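Local structure of flagellar pocket-related cytoskeletal protein (Trypanosoma brucei, 6SJQ) at residues M4-V10 / L23-P29; D13-K18 / W98-K104; N44-L48 / P113-Q117; S62-M66 / V75-R79. The protein is a cytoskeletal protein of the trypanosome flagellar pocket collar; its N-terminal ubiquitin-fold domain, the part described here, probably binds protein partners. Residues are numbered along the deposited sequence.

Contact 1. Residues M4-V10 / L23-P29; sequences MAFLVQV and LSFPSRP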
loop_
_atom_site.group_PDB
_atom_site.type_symbol
_atom_site.label_atom_id
_atom_site.label_comp_id
_atom_site.label_asym_id
_atom_site.label_seq_id
_atom_site.Cartn_x
_atom_site.Cartn_y
_atom_site.Cartn_z
ATOM N N MET A 4 15.857 -14.043 -4.122
ATOM C CA MET A 4 14.998 -15.010 -4.827
ATOM C C MET A 4 13.729 -14.349 -5.378
ATOM O O MET A 4 13.419 -14.471 -6.565
ATOM C CB MET A 4 14.635 -16.171 -3.904
ATOM C CG MET A 4 14.070 -17.394 -4.623
ATOM S SD MET A 4 13.638 -18.665 -3.424
ATOM C CE MET A 4 12.228 -17.848 -2.655
ATOM N N ALA A 5 12.996 -13.651 -4.514
ATOM C CA ALA A 5 11.859 -12.852 -4.974
ATOM C C ALA A 5 12.190 -11.397 -4.673
ATOM O O ALA A 5 13.081 -11.119 -3.865
ATOM C CB ALA A 5 10.586 -13.264 -4.264
ATOM N N PHE A 6 11.500 -10.471 -5.331
ATOM C CA PHE A 6 11.693 -9.052 -5.070
ATOM C C PHE A 6 10.545 -8.577 -4.180
ATOM O O PHE A 6 9.370 -8.681 -4.567
ATOM C CB PHE A 6 11.669 -8.291 -6.402
ATOM C CG PHE A 6 12.071 -6.849 -6.292
ATOM C CD1 PHE A 6 11.177 -5.892 -5.821
ATOM C CD2 PHE A 6 13.355 -6.446 -6.664
ATOM C CE1 PHE A 6 11.546 -4.555 -5.718
ATOM C CE2 PHE A 6 13.732 -5.099 -6.579
ATOM C CZ PHE A 6 12.815 -4.150 -6.102
ATOM N N LEU A 7 10.884 -8.018 -3.011
ATOM C CA LEU A 7 9.871 -7.624 -2.033
ATOM C C LEU A 7 9.745 -6.114 -1.995
ATOM O O LEU A 7 10.735 -5.403 -2.172
ATOM C CB LEU A 7 10.244 -8.124 -0.629
ATOM C CG LEU A 7 10.486 -9.641 -0.634
ATOM C CD1 LEU A 7 11.070 -10.134 0.684
ATOM C CD2 LEU A 7 9.202 -10.337 -0.920
ATOM N N VAL A 8 8.514 -5.643 -1.781
ATOM C CA VAL A 8 8.260 -4.230 -1.534
ATOM C C VAL A 8 7.315 -4.126 -0.335
ATOM O O VAL A 8 6.366 -4.887 -0.252
ATOM C CB VAL A 8 7.586 -3.567 -2.755
ATOM C CG1 VAL A 8 7.388 -2.080 -2.499
ATOM C CG2 VAL A 8 8.433 -3.779 -4.020
ATOM N N GLN A 9 7.562 -3.201 0.593
ATOM C CA GLN A 9 6.608 -2.953 1.691
ATOM C C GLN A 9 5.682 -1.841 1.255
ATOM O O GLN A 9 6.152 -0.800 0.793
ATOM C CB GLN A 9 7.334 -2.492 2.952
ATOM C CG GLN A 9 8.398 -3.447 3.462
ATOM C CD GLN A 9 9.136 -2.861 4.646
ATOM O OE1 GLN A 9 8.618 -2.848 5.769
ATOM N NE2 GLN A 9 10.336 -2.325 4.397
ATOM N N VAL A 10 4.369 -2.052 1.350
ATOM C CA VAL A 10 3.413 -1.022 0.949
ATOM C C VAL A 10 2.492 -0.666 2.121
ATOM O O VAL A 10 1.815 -1.538 2.691
ATOM C CB VAL A 10 2.598 -1.473 -0.272
ATOM C CG1 VAL A 10 1.917 -0.295 -0.893
ATOM C CG2 VAL A 10 3.518 -2.118 -1.298
ATOM N N LEU A 23 4.684 -7.193 -0.151
ATOM C CA LEU A 23 4.219 -7.726 -1.432
ATOM C C LEU A 23 5.403 -8.383 -2.112
ATOM O O LEU A 23 6.521 -7.859 -2.062
ATOM C CB LEU A 23 3.651 -6.596 -2.302
ATOM C CG LEU A 23 2.463 -5.820 -1.719
ATOM C CD1 LEU A 23 1.892 -4.903 -2.798
ATOM C CD2 LEU A 23 1.377 -6.781 -1.230
ATOM N N SER A 24 5.186 -9.550 -2.712
ATOM C CA SER A 24 6.258 -10.319 -3.350
ATOM C C SER A 24 6.072 -10.353 -4.867
ATOM O O SER A 24 4.946 -10.497 -5.358
ATOM C CB SER A 24 6.282 -11.763 -2.821
ATOM O OG SER A 24 6.590 -11.815 -1.439
ATOM N N PHE A 25 7.168 -10.212 -5.610
ATOM C CA PHE A 25 7.122 -10.289 -7.067
ATOM C C PHE A 25 8.299 -11.133 -7.563
ATOM O O PHE A 25 9.315 -11.242 -6.874
ATOM C CB PHE A 25 7.206 -8.894 -7.691
ATOM C CG PHE A 25 6.178 -7.924 -7.169
ATOM C CD1 PHE A 25 6.427 -7.177 -6.020
ATOM C CD2 PHE A 25 4.950 -7.794 -7.802
ATOM C CE1 PHE A 25 5.473 -6.294 -5.516
ATOM C CE2 PHE A 25 3.983 -6.902 -7.317
ATOM C CZ PHE A 25 4.245 -6.147 -6.170
ATOM N N PRO A 26 8.178 -11.735 -8.756
ATOM C CA PRO A 26 9.305 -12.511 -9.306
ATOM C C PRO A 26 10.567 -11.680 -9.579
ATOM O O PRO A 26 11.673 -12.211 -9.533
ATOM C CB PRO A 26 8.752 -13.047 -10.633
ATOM C CG PRO A 26 7.273 -13.096 -10.428
ATOM C CD PRO A 26 6.952 -11.898 -9.560
ATOM N N SER A 27 10.399 -10.393 -9.863
ATOM C CA SER A 27 11.524 -9.487 -10.041
ATOM C C SER A 27 10.954 -8.100 -9.849
ATOM O O SER A 27 9.751 -7.973 -9.578
ATOM C CB SER A 27 12.166 -9.635 -11.430
ATOM O OG SER A 27 11.326 -9.115 -12.450
ATOM N N ARG A 28 11.769 -7.063 -9.995
ATOM C CA ARG A 28 11.296 -5.695 -9.752
ATOM C C ARG A 28 10.040 -5.415 -10.563
ATOM O O ARG A 28 10.058 -5.537 -11.795
ATOM C CB ARG A 28 12.376 -4.673 -10.118
ATOM C CG ARG A 28 11.862 -3.236 -10.117
ATOM C CD ARG A 28 12.970 -2.245 -10.444
ATOM N NE ARG A 28 14.236 -2.641 -9.830
ATOM C CZ ARG A 28 15.243 -1.810 -9.595
ATOM N NH1 ARG A 28 15.131 -0.523 -9.907
ATOM N NH2 ARG A 28 16.353 -2.259 -9.028
ATOM N N PRO A 29 8.925 -5.079 -9.886
ATOM C CA PRO A 29 7.698 -4.866 -10.658
ATOM C C PRO A 29 7.673 -3.531 -11.386
ATOM O O PRO A 29 8.387 -2.595 -11.022
ATOM C CB PRO A 29 6.604 -4.883 -9.583
ATOM C CG PRO A 29 7.318 -4.337 -8.337
ATOM C CD PRO A 29 8.738 -4.864 -8.433
#
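Residues 4-10 enter the first beta hairpin of the ubiquitin fold, where Phe6 to Val8 pair antiparallel with Leu23 to Phe25. Ala5, still ahead of the strand, sets its CB 3.5 Å from Phe25 O. At Phe6 the backbone forms a hydrogen-bonded pair: Phe6 N to Phe25 O is 2.8 Å and Phe25 N to Phe6 O 2.9 Å. The Phe6 ring turns to the chain beyond the strand, where Arg28 CA sits over its face in a CH-pi contact, 3.7 Å from the centroid, and Phe6 CD1 touches Pro29 CD at 3.7 Å. Leu7 faces the other side with Ser24; its CD2 is 3.0 Å from Ser24 OG. Val8 forms the next hydrogen-bonded pair, Val8 N to Leu23 O at 3.0 Å and Leu23 N to Val8 O at 2.9 Å. Val10 closes the contact with CG2 3.6 Å from Leu23 CD1; both residues are buried, and both touch helix 31-49. Backbone bonds thus fix the register, while Val10 and Leu23 pack on the face that the helix covers and Phe6 packs against the chain leaving the hairpin.

Contact 2. Residues D13-K18 / W98-K104; sequences DIFNNK and WHKESQK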
loop_
_atom_site.group_PDB
_atom_site.type_symbol
_atom_site.label_atom_id
_atom_site.label_comp_id
_atom_site.label_asym_id
_atom_site.label_seq_id
_atom_site.Cartn_x
_atom_site.Cartn_y
_atom_site.Cartn_z
ATOM N N ASP A 13 -3.185 4.220 5.060
ATOM C CA ASP A 13 -4.094 4.392 6.186
ATOM C C ASP A 13 -5.463 3.820 5.873
ATOM O O ASP A 13 -6.152 4.302 4.977
ATOM C CB ASP A 13 -4.175 5.858 6.604
ATOM C CG ASP A 13 -2.943 6.289 7.374
ATOM O OD1 ASP A 13 -2.764 5.806 8.509
ATOM O OD2 ASP A 13 -2.133 7.080 6.840
ATOM N N ILE A 14 -5.842 2.775 6.607
ATOM C CA ILE A 14 -7.141 2.131 6.401
ATOM C C ILE A 14 -7.983 2.190 7.687
ATOM O O ILE A 14 -7.608 1.622 8.715
ATOM C CB ILE A 14 -6.971 0.657 5.958
ATOM C CG1 ILE A 14 -5.987 0.529 4.768
ATOM C CG2 ILE A 14 -8.328 0.025 5.666
ATOM C CD1 ILE A 14 -6.497 1.017 3.412
ATOM N N PHE A 15 -9.121 2.867 7.612
ATOM C CA PHE A 15 -9.979 3.127 8.789
ATOM C C PHE A 15 -9.217 3.571 10.028
ATOM O O PHE A 15 -9.394 2.990 11.095
ATOM C CB PHE A 15 -10.793 1.885 9.161
ATOM C CG PHE A 15 -11.742 1.451 8.103
ATOM C CD1 PHE A 15 -12.795 2.266 7.724
ATOM C CD2 PHE A 15 -11.597 0.218 7.497
ATOM C CE1 PHE A 15 -13.687 1.867 6.737
ATOM C CE2 PHE A 15 -12.494 -0.204 6.514
ATOM C CZ PHE A 15 -13.537 0.623 6.129
ATOM N N ASN A 16 -8.361 4.573 9.889
ATOM C CA ASN A 16 -7.611 5.076 11.051
ATOM C C ASN A 16 -6.609 4.097 11.685
ATOM O O ASN A 16 -6.245 4.249 12.853
ATOM C CB ASN A 16 -8.564 5.617 12.135
ATOM C CG ASN A 16 -9.096 7.001 11.818
ATOM O OD1 ASN A 16 -8.362 7.874 11.349
ATOM N ND2 ASN A 16 -10.381 7.214 12.092
ATOM N N ASN A 17 -6.176 3.089 10.932
ATOM C CA ASN A 17 -5.006 2.303 11.328
ATOM C C ASN A 17 -4.000 2.359 10.194
ATOM O O ASN A 17 -4.391 2.326 9.033
ATOM C CB ASN A 17 -5.384 0.850 11.603
ATOM C CG ASN A 17 -6.306 0.701 12.796
ATOM O OD1 ASN A 17 -7.480 0.357 12.649
ATOM N ND2 ASN A 17 -5.780 0.966 13.987
ATOM N N LYS A 18 -2.712 2.447 10.519
ATOM C CA LYS A 18 -1.670 2.341 9.503
ATOM C C LYS A 18 -1.417 0.869 9.243
ATOM O O LYS A 18 -1.135 0.110 10.168
ATOM C CB LYS A 18 -0.370 2.945 10.022
ATOM C CG LYS A 18 -0.134 4.370 9.635
ATOM C CD LYS A 18 0.449 4.480 8.243
ATOM C CE LYS A 18 0.880 5.911 8.023
ATOM N NZ LYS A 18 -0.052 6.848 8.720
ATOM N N TRP A 98 -13.824 7.756 4.649
ATOM C CA TRP A 98 -13.501 6.710 5.611
ATOM C C TRP A 98 -12.041 6.597 5.946
ATOM O O TRP A 98 -11.700 6.110 7.020
ATOM C CB TRP A 98 -14.016 5.358 5.111
ATOM C CG TRP A 98 -15.446 5.424 4.758
ATOM C CD1 TRP A 98 -16.492 5.611 5.616
ATOM C CD2 TRP A 98 -16.008 5.332 3.452
ATOM N NE1 TRP A 98 -17.670 5.632 4.921
ATOM C CE2 TRP A 98 -17.402 5.463 3.583
ATOM C CE3 TRP A 98 -15.467 5.153 2.173
ATOM C CZ2 TRP A 98 -18.267 5.410 2.493
ATOM C CZ3 TRP A 98 -16.322 5.100 1.093
ATOM C CH2 TRP A 98 -17.707 5.229 1.257
ATOM N N HIS A 99 -11.179 7.044 5.037
ATOM C CA HIS A 99 -9.748 6.825 5.191
ATOM C C HIS A 99 -8.990 8.131 5.117
ATOM O O HIS A 99 -8.922 8.758 4.059
ATOM C CB HIS A 99 -9.241 5.861 4.113
ATOM C CG HIS A 99 -10.085 4.628 3.984
ATOM N ND1 HIS A 99 -10.098 3.637 4.935
ATOM C CD2 HIS A 99 -10.978 4.258 3.034
ATOM C CE1 HIS A 99 -10.961 2.696 4.578
ATOM N NE2 HIS A 99 -11.496 3.044 3.427
ATOM N N LYS A 100 -8.426 8.543 6.246
ATOM C CA LYS A 100 -7.667 9.782 6.277
ATOM C C LYS A 100 -6.248 9.542 6.760
ATOM O O LYS A 100 -5.975 8.584 7.498
ATOM C CB LYS A 100 -8.375 10.859 7.113
ATOM C CG LYS A 100 -9.154 10.346 8.314
ATOM C CD LYS A 100 -10.635 10.178 7.990
ATOM C CE LYS A 100 -11.455 9.959 9.269
ATOM N NZ LYS A 100 -12.849 9.477 9.002
ATOM N N GLU A 101 -5.347 10.406 6.308
ATOM C CA GLU A 101 -3.941 10.293 6.630
ATOM C C GLU A 101 -3.708 10.484 8.118
ATOM O O GLU A 101 -4.431 11.230 8.785
ATOM C CB GLU A 101 -3.127 11.311 5.826
ATOM C CG GLU A 101 -3.112 11.053 4.320
ATOM C CD GLU A 101 -4.396 11.489 3.621
ATOM O OE1 GLU A 101 -5.333 11.956 4.309
ATOM O OE2 GLU A 101 -4.471 11.361 2.379
ATOM N N SER A 102 -2.714 9.774 8.639
ATOM C CA SER A 102 -2.269 9.966 10.009
ATOM C C SER A 102 -0.764 9.822 10.030
ATOM O O SER A 102 -0.172 9.210 9.132
ATOM C CB SER A 102 -2.866 8.915 10.931
ATOM O OG SER A 102 -2.100 7.726 10.855
ATOM N N GLN A 103 -0.137 10.382 11.054
ATOM C CA GLN A 103 1.294 10.203 11.210
ATOM C C GLN A 103 1.531 9.067 12.181
ATOM O O GLN A 103 2.579 9.010 12.821
ATOM C CB GLN A 103 1.943 11.475 11.745
ATOM C CG GLN A 103 1.391 12.756 11.163
ATOM C CD GLN A 103 1.786 13.961 11.989
ATOM O OE1 GLN A 103 1.010 14.442 12.819
ATOM N NE2 GLN A 103 3.007 14.445 11.783
ATOM N N LYS A 104 0.548 8.178 12.328
ATOM C CA LYS A 104 0.777 6.968 13.103
ATOM C C LYS A 104 1.889 6.206 12.400
ATOM O O LYS A 104 1.923 6.142 11.169
ATOM C CB LYS A 104 -0.490 6.112 13.197
ATOM C CG LYS A 104 -1.589 6.725 14.039
ATOM C CD LYS A 104 -2.789 5.796 14.131
ATOM C CE LYS A 104 -3.978 6.520 14.725
ATOM N NZ LYS A 104 -5.194 5.676 14.704
HETATM O O HOH W 1 -7.530 6.144 7.172
HETATM O O HOH W 2 -6.121 7.812 10.023
#
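A very short hydrogen bond, 2.4 Å from Lys18 NZ to Ser102 O, belongs to a polar cluster around Lys18 and Asp13. The same ammonium forms a salt bridge to Asp13 OD2 (2.8 Å) within its own hairpin and a weak bond to Lys104 O (3.2 Å). Asp13 in turn receives Ser102 OG on OD1 at 3.1 Å, and its OD2 is also hydrogen-bonded to Tyr90 OH of the neighbouring strand. Ser102 OG accepts from Lys104 N at 3.1 Å, an ST turn that bends the backbone beside Lys18. Further along, Lys104 NZ donates to Asn16 O at 2.6 Å, and two waters link Asn16 to Lys100 O: one through Asn16 N, the other through Asn16 OD1. At the other end His99 ND1 accepts from Phe15 N at 3.0 Å, and its ring edge points at the Phe15 face, centroids 4.5 Å apart; His99 NE2 is hydrogen-bonded to His57 NE2. Ile14 to Asn17 form a type I' beta turn, a common tight connection in beta hairpins with two-residue loops. Here it tips the first hairpin of a ubiquitin fold, and the irregular chain following the last strand runs across it.

Contact 3. Residues N44-L48 / P113-Q117; sequences NEISL and PSSGQ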
loop_
_atom_site.group_PDB
_atom_site.type_symbol
_atom_site.label_atom_id
_atom_site.label_comp_id
_atom_site.label_asym_id
_atom_site.label_seq_id
_atom_site.Cartn_x
_atom_site.Cartn_y
_atom_site.Cartn_z
ATOM N N ASN A 44 -8.747 -5.708 -0.325
ATOM C CA ASN A 44 -9.028 -6.879 0.509
ATOM C C ASN A 44 -9.031 -6.532 1.985
ATOM O O ASN A 44 -9.883 -7.020 2.733
ATOM C CB ASN A 44 -8.063 -8.027 0.230
ATOM C CG ASN A 44 -8.348 -8.698 -1.099
ATOM O OD1 ASN A 44 -9.442 -8.537 -1.663
ATOM N ND2 ASN A 44 -7.371 -9.454 -1.612
ATOM N N GLU A 45 -8.096 -5.676 2.403
ATOM C CA GLU A 45 -8.058 -5.209 3.790
ATOM C C GLU A 45 -9.308 -4.394 4.137
ATOM O O GLU A 45 -9.914 -4.615 5.186
ATOM C CB GLU A 45 -6.765 -4.418 4.055
ATOM C CG GLU A 45 -6.616 -3.906 5.487
ATOM C CD GLU A 45 -6.215 -4.974 6.480
ATOM O OE1 GLU A 45 -6.095 -6.162 6.102
ATOM O OE2 GLU A 45 -6.001 -4.625 7.659
ATOM N N ILE A 46 -9.704 -3.457 3.270
ATOM C CA ILE A 46 -10.963 -2.737 3.473
ATOM C C ILE A 46 -12.161 -3.675 3.654
ATOM O O ILE A 46 -12.949 -3.491 4.592
ATOM C CB ILE A 46 -11.270 -1.746 2.330
ATOM C CG1 ILE A 46 -10.267 -0.587 2.367
ATOM C CG2 ILE A 46 -12.729 -1.224 2.418
ATOM C CD1 ILE A 46 -10.339 0.300 1.094
ATOM N N SER A 47 -12.288 -4.679 2.785
ATOM C CA SER A 47 -13.425 -5.604 2.860
ATOM C C SER A 47 -13.455 -6.335 4.197
ATOM O O SER A 47 -14.533 -6.501 4.804
ATOM C CB SER A 47 -13.371 -6.630 1.733
ATOM O OG SER A 47 -14.675 -7.115 1.476
ATOM N N LEU A 48 -12.284 -6.770 4.643
ATOM C CA LEU A 48 -12.132 -7.483 5.907
ATOM C C LEU A 48 -12.480 -6.594 7.100
ATOM O O LEU A 48 -13.162 -7.037 8.034
ATOM C CB LEU A 48 -10.680 -7.940 6.053
ATOM C CG LEU A 48 -10.384 -8.527 7.430
ATOM C CD1 LEU A 48 -11.189 -9.808 7.649
ATOM C CD2 LEU A 48 -8.916 -8.781 7.575
ATOM N N PRO A 113 -3.823 -9.798 2.915
ATOM C CA PRO A 113 -4.975 -10.690 3.053
ATOM C C PRO A 113 -4.979 -11.768 1.975
ATOM O O PRO A 113 -4.533 -11.529 0.844
ATOM C CB PRO A 113 -6.159 -9.744 2.902
ATOM C CG PRO A 113 -5.619 -8.415 3.463
ATOM C CD PRO A 113 -4.228 -8.371 2.917
ATOM N N SER A 114 -5.475 -12.954 2.315
ATOM C CA SER A 114 -5.405 -14.084 1.393
ATOM C C SER A 114 -6.539 -14.081 0.381
ATOM O O SER A 114 -6.461 -14.758 -0.640
ATOM C CB SER A 114 -5.447 -15.391 2.165
ATOM O OG SER A 114 -6.727 -15.553 2.727
ATOM N N SER A 115 -7.593 -13.322 0.662
ATOM C CA SER A 115 -8.737 -13.280 -0.227
ATOM C C SER A 115 -9.537 -12.040 0.074
ATOM O O SER A 115 -9.198 -11.301 0.998
ATOM C CB SER A 115 -9.632 -14.477 0.051
ATOM O OG SER A 115 -10.410 -14.232 1.220
ATOM N N GLY A 116 -10.612 -11.837 -0.690
ATOM C CA GLY A 116 -11.629 -10.845 -0.369
ATOM C C GLY A 116 -12.776 -11.494 0.397
ATOM O O GLY A 116 -12.606 -12.578 0.968
ATOM N N GLN A 117 -13.941 -10.847 0.419
ATOM C CA GLN A 117 -15.103 -11.388 1.133
ATOM C C GLN A 117 -16.167 -11.905 0.154
ATOM O O GLN A 117 -16.579 -11.178 -0.751
ATOM C CB GLN A 117 -15.713 -10.322 2.054
ATOM C CG GLN A 117 -14.741 -9.702 3.065
ATOM C CD GLN A 117 -14.408 -10.634 4.205
ATOM O OE1 GLN A 117 -15.304 -11.120 4.899
ATOM N NE2 GLN A 117 -13.117 -10.903 4.402
HETATM O O HOH W 3 -11.021 -9.596 2.587
HETATM O O HOH W 4 -4.587 -9.414 -0.820
#
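Asn44 projects from helix 31-49 toward the C-terminal chain, and its m rotamer lays the amide alongside residues 113-116. Its CB packs on Pro113 CB at 3.7 Å, CG approaches Ser115 O at 3.4 Å, and OD1 lies 3.4 Å from Gly116 CA. The fit at Gly116 is close: a beta carbon in ideal position would be only 3.2 Å from Asn44 OD1. Glu45 takes chi1 t and chi2 p, which folds its carboxylate back so that OE1 comes within 3.5 Å of Pro113 CG, while OE2 forms a salt bridge with Arg49 one helical turn on. Ser47, also deposited in a second conformer, has chi1 near -156° and sets OG 3.0 Å from Gln117 CG, a tight touch. Both chi1 and chi2 of Gln117 are m, curling the side chain back over the helix until NE2 is 3.9 Å from Leu48 CD1. No direct hydrogen bond spans the two segments. Water instead does the joining: one molecule donates to Asn44 O and Ser115 O and accepts from Gln117 NE2, and another links Asn44 ND2 to Pro113 O. Pro113 also touches Phe21 of strand 17-25, so the C-terminal chain meets both strand and helix; a helix lying across the sheet is the hallmark of the ubiquitin, or beta-grasp, fold.

Contact 4. Residues S62-M66 / V75-R79; sequences SKIKM and VDLIR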
loop_
_atom_site.group_PDB
_atom_site.type_symbol
_atom_site.label_atom_id
_atom_site.label_comp_id
_atom_site.label_asym_id
_atom_site.label_seq_id
_atom_site.Cartn_x
_atom_site.Cartn_y
_atom_site.Cartn_z
ATOM N N SER A 62 -3.918 7.190 -5.505
ATOM C CA SER A 62 -3.850 8.508 -6.152
ATOM C C SER A 62 -2.422 9.030 -6.319
ATOM O O SER A 62 -2.136 9.783 -7.251
ATOM C CB SER A 62 -4.689 9.540 -5.395
ATOM O OG SER A 62 -4.262 9.683 -4.050
ATOM N N LYS A 63 -1.545 8.662 -5.386
ATOM C CA LYS A 63 -0.121 9.014 -5.418
ATOM C C LYS A 63 0.612 7.957 -4.617
ATOM O O LYS A 63 0.131 7.539 -3.560
ATOM C CB LYS A 63 0.171 10.364 -4.762
ATOM C CG LYS A 63 1.686 10.659 -4.717
ATOM C CD LYS A 63 2.040 11.936 -3.972
ATOM C CE LYS A 63 1.558 13.178 -4.714
ATOM N NZ LYS A 63 2.311 13.440 -5.979
ATOM N N ILE A 64 1.765 7.522 -5.114
ATOM C CA ILE A 64 2.591 6.585 -4.377
ATOM C C ILE A 64 3.904 7.287 -4.094
ATOM O O ILE A 64 4.508 7.860 -5.004
ATOM C CB ILE A 64 2.858 5.302 -5.192
ATOM C CG1 ILE A 64 1.534 4.560 -5.443
ATOM C CG2 ILE A 64 3.797 4.383 -4.435
ATOM C CD1 ILE A 64 1.689 3.283 -6.261
ATOM N N LYS A 65 4.331 7.267 -2.834
ATOM C CA LYS A 65 5.676 7.728 -2.491
ATOM C C LYS A 65 6.554 6.586 -2.002
ATOM O O LYS A 65 6.063 5.606 -1.454
ATOM C CB LYS A 65 5.603 8.798 -1.406
ATOM C CG LYS A 65 4.918 10.075 -1.858
ATOM C CD LYS A 65 5.152 11.176 -0.858
ATOM C CE LYS A 65 4.444 12.442 -1.275
ATOM N NZ LYS A 65 4.745 13.505 -0.273
ATOM N N MET A 66 7.866 6.734 -2.185
ATOM C CA MET A 66 8.842 5.767 -1.705
ATOM C C MET A 66 9.746 6.481 -0.719
ATOM O O MET A 66 10.135 7.630 -0.948
ATOM C CB MET A 66 9.705 5.268 -2.881
ATOM C CG MET A 66 10.803 4.224 -2.489
ATOM S SD MET A 66 11.880 3.686 -3.898
ATOM C CE MET A 66 12.837 5.168 -4.127
ATOM N N VAL A 75 9.981 10.474 -1.614
ATOM C CA VAL A 75 9.891 10.995 -2.985
ATOM C C VAL A 75 8.736 10.324 -3.734
ATOM O O VAL A 75 8.338 9.207 -3.395
ATOM C CB VAL A 75 11.196 10.738 -3.748
ATOM C CG1 VAL A 75 12.360 11.392 -3.014
ATOM C CG2 VAL A 75 11.441 9.234 -3.879
ATOM N N ASP A 76 8.204 10.979 -4.763
ATOM C CA ASP A 76 7.167 10.357 -5.579
ATOM C C ASP A 76 7.725 9.171 -6.352
ATOM O O ASP A 76 8.864 9.202 -6.836
ATOM C CB ASP A 76 6.591 11.347 -6.589
ATOM C CG ASP A 76 5.617 12.305 -5.973
ATOM O OD1 ASP A 76 5.717 12.577 -4.758
ATOM O OD2 ASP A 76 4.750 12.784 -6.721
ATOM N N LEU A 77 6.930 8.114 -6.477
ATOM C CA LEU A 77 7.338 6.991 -7.319
ATOM C C LEU A 77 6.906 7.265 -8.761
ATOM O O LEU A 77 5.718 7.194 -9.089
ATOM C CB LEU A 77 6.744 5.676 -6.812
ATOM C CG LEU A 77 7.090 4.452 -7.654
ATOM C CD1 LEU A 77 8.589 4.253 -7.711
ATOM C CD2 LEU A 77 6.395 3.203 -7.090
ATOM N N ILE A 78 7.874 7.608 -9.603
ATOM C CA ILE A 78 7.609 8.091 -10.963
ATOM C C ILE A 78 8.288 7.241 -12.054
ATOM O O ILE A 78 7.805 7.158 -13.176
ATOM C CB ILE A 78 8.102 9.556 -11.123
ATOM C CG1 ILE A 78 9.545 9.664 -10.630
ATOM C CG2 ILE A 78 7.222 10.512 -10.353
ATOM C CD1 ILE A 78 10.306 10.880 -11.093
ATOM N N ARG A 79 9.419 6.632 -11.728
ATOM C CA ARG A 79 10.228 5.907 -12.708
ATOM C C ARG A 79 10.343 4.436 -12.356
ATOM O O ARG A 79 10.200 4.048 -11.186
ATOM C CB ARG A 79 11.646 6.474 -12.760
ATOM C CG ARG A 79 11.749 7.847 -13.393
ATOM C CD ARG A 79 13.198 8.284 -13.407
ATOM N NE ARG A 79 14.022 7.301 -14.100
ATOM C CZ ARG A 79 14.306 7.354 -15.399
ATOM N NH1 ARG A 79 13.844 8.353 -16.141
ATOM N NH2 ARG A 79 15.055 6.413 -15.955
HETATM O O HOH W 5 4.800 14.993 -4.228
HETATM O O HOH W 6 2.964 8.500 -7.766
#
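The Leu77 side chain overlaps that of Ile64, with Leu77 CD2 3.9 Å from Ile64 CG2; both also touch helix 31-49, Leu77 on Ile31 and Ile64 on Leu34 and Thr35. Met66 and Val75 meet on one face of the sheet more loosely, Met66 CE lying 4.3 Å from Val75 CG2. The backbones pair antiparallel. Met66 and Val75 form a hydrogen-bonded pair, with Met66 N to Val75 O at 2.8 Å and Val75 N to Met66 O at 2.9 Å, whereas Lys65 and Asp76 form a non-hydrogen-bonded pair with CA atoms 4.3 Å apart. Strands 63-68 and 73-76 make up the second hairpin of this ubiquitin fold, with 73-76 outermost in the sheet and 63-68 hydrogen-bonded on its other side to strand 87-92. Further along, Leu77 N donates to Ile64 O at 2.8 Å, but the return link is water-mediated: a water accepts from Ile64 N at 3.1 Å and donates only weakly to Leu77 O at 3.3 Å, as the chains part. Lys63 bends the end of its side chain, chi3 and chi4 both m, to make a salt bridge of 2.6 Å from Lys63 NZ to Asp76 OD2. A second water donates to Asp76 OD1 at 2.6 Å and accepts weakly from Lys63 NZ at 3.4 Å.

How the contacts relate
Starting at the N terminus, strand 6-14 opens contact 1, and the hairpin tip at its end opens contact 2; the return strand 17-25 closes contact 1, completing the first hairpin. Helix 31-49 follows and opens contact 3. The second hairpin then opens and closes contact 4 locally, nested inside the long loops of contacts 2 and 3. After strand 87-92 the chain returns to the tip of the first hairpin to close contact 2, and farther on to the helix to close contact 3. Contacts 1 and 2 cross along the chain, as do 2 and 3. The latter two also touch, through Ile46 against Ile14, Phe15 and His99, so hairpin tip, helix and C-terminal chain are tied together.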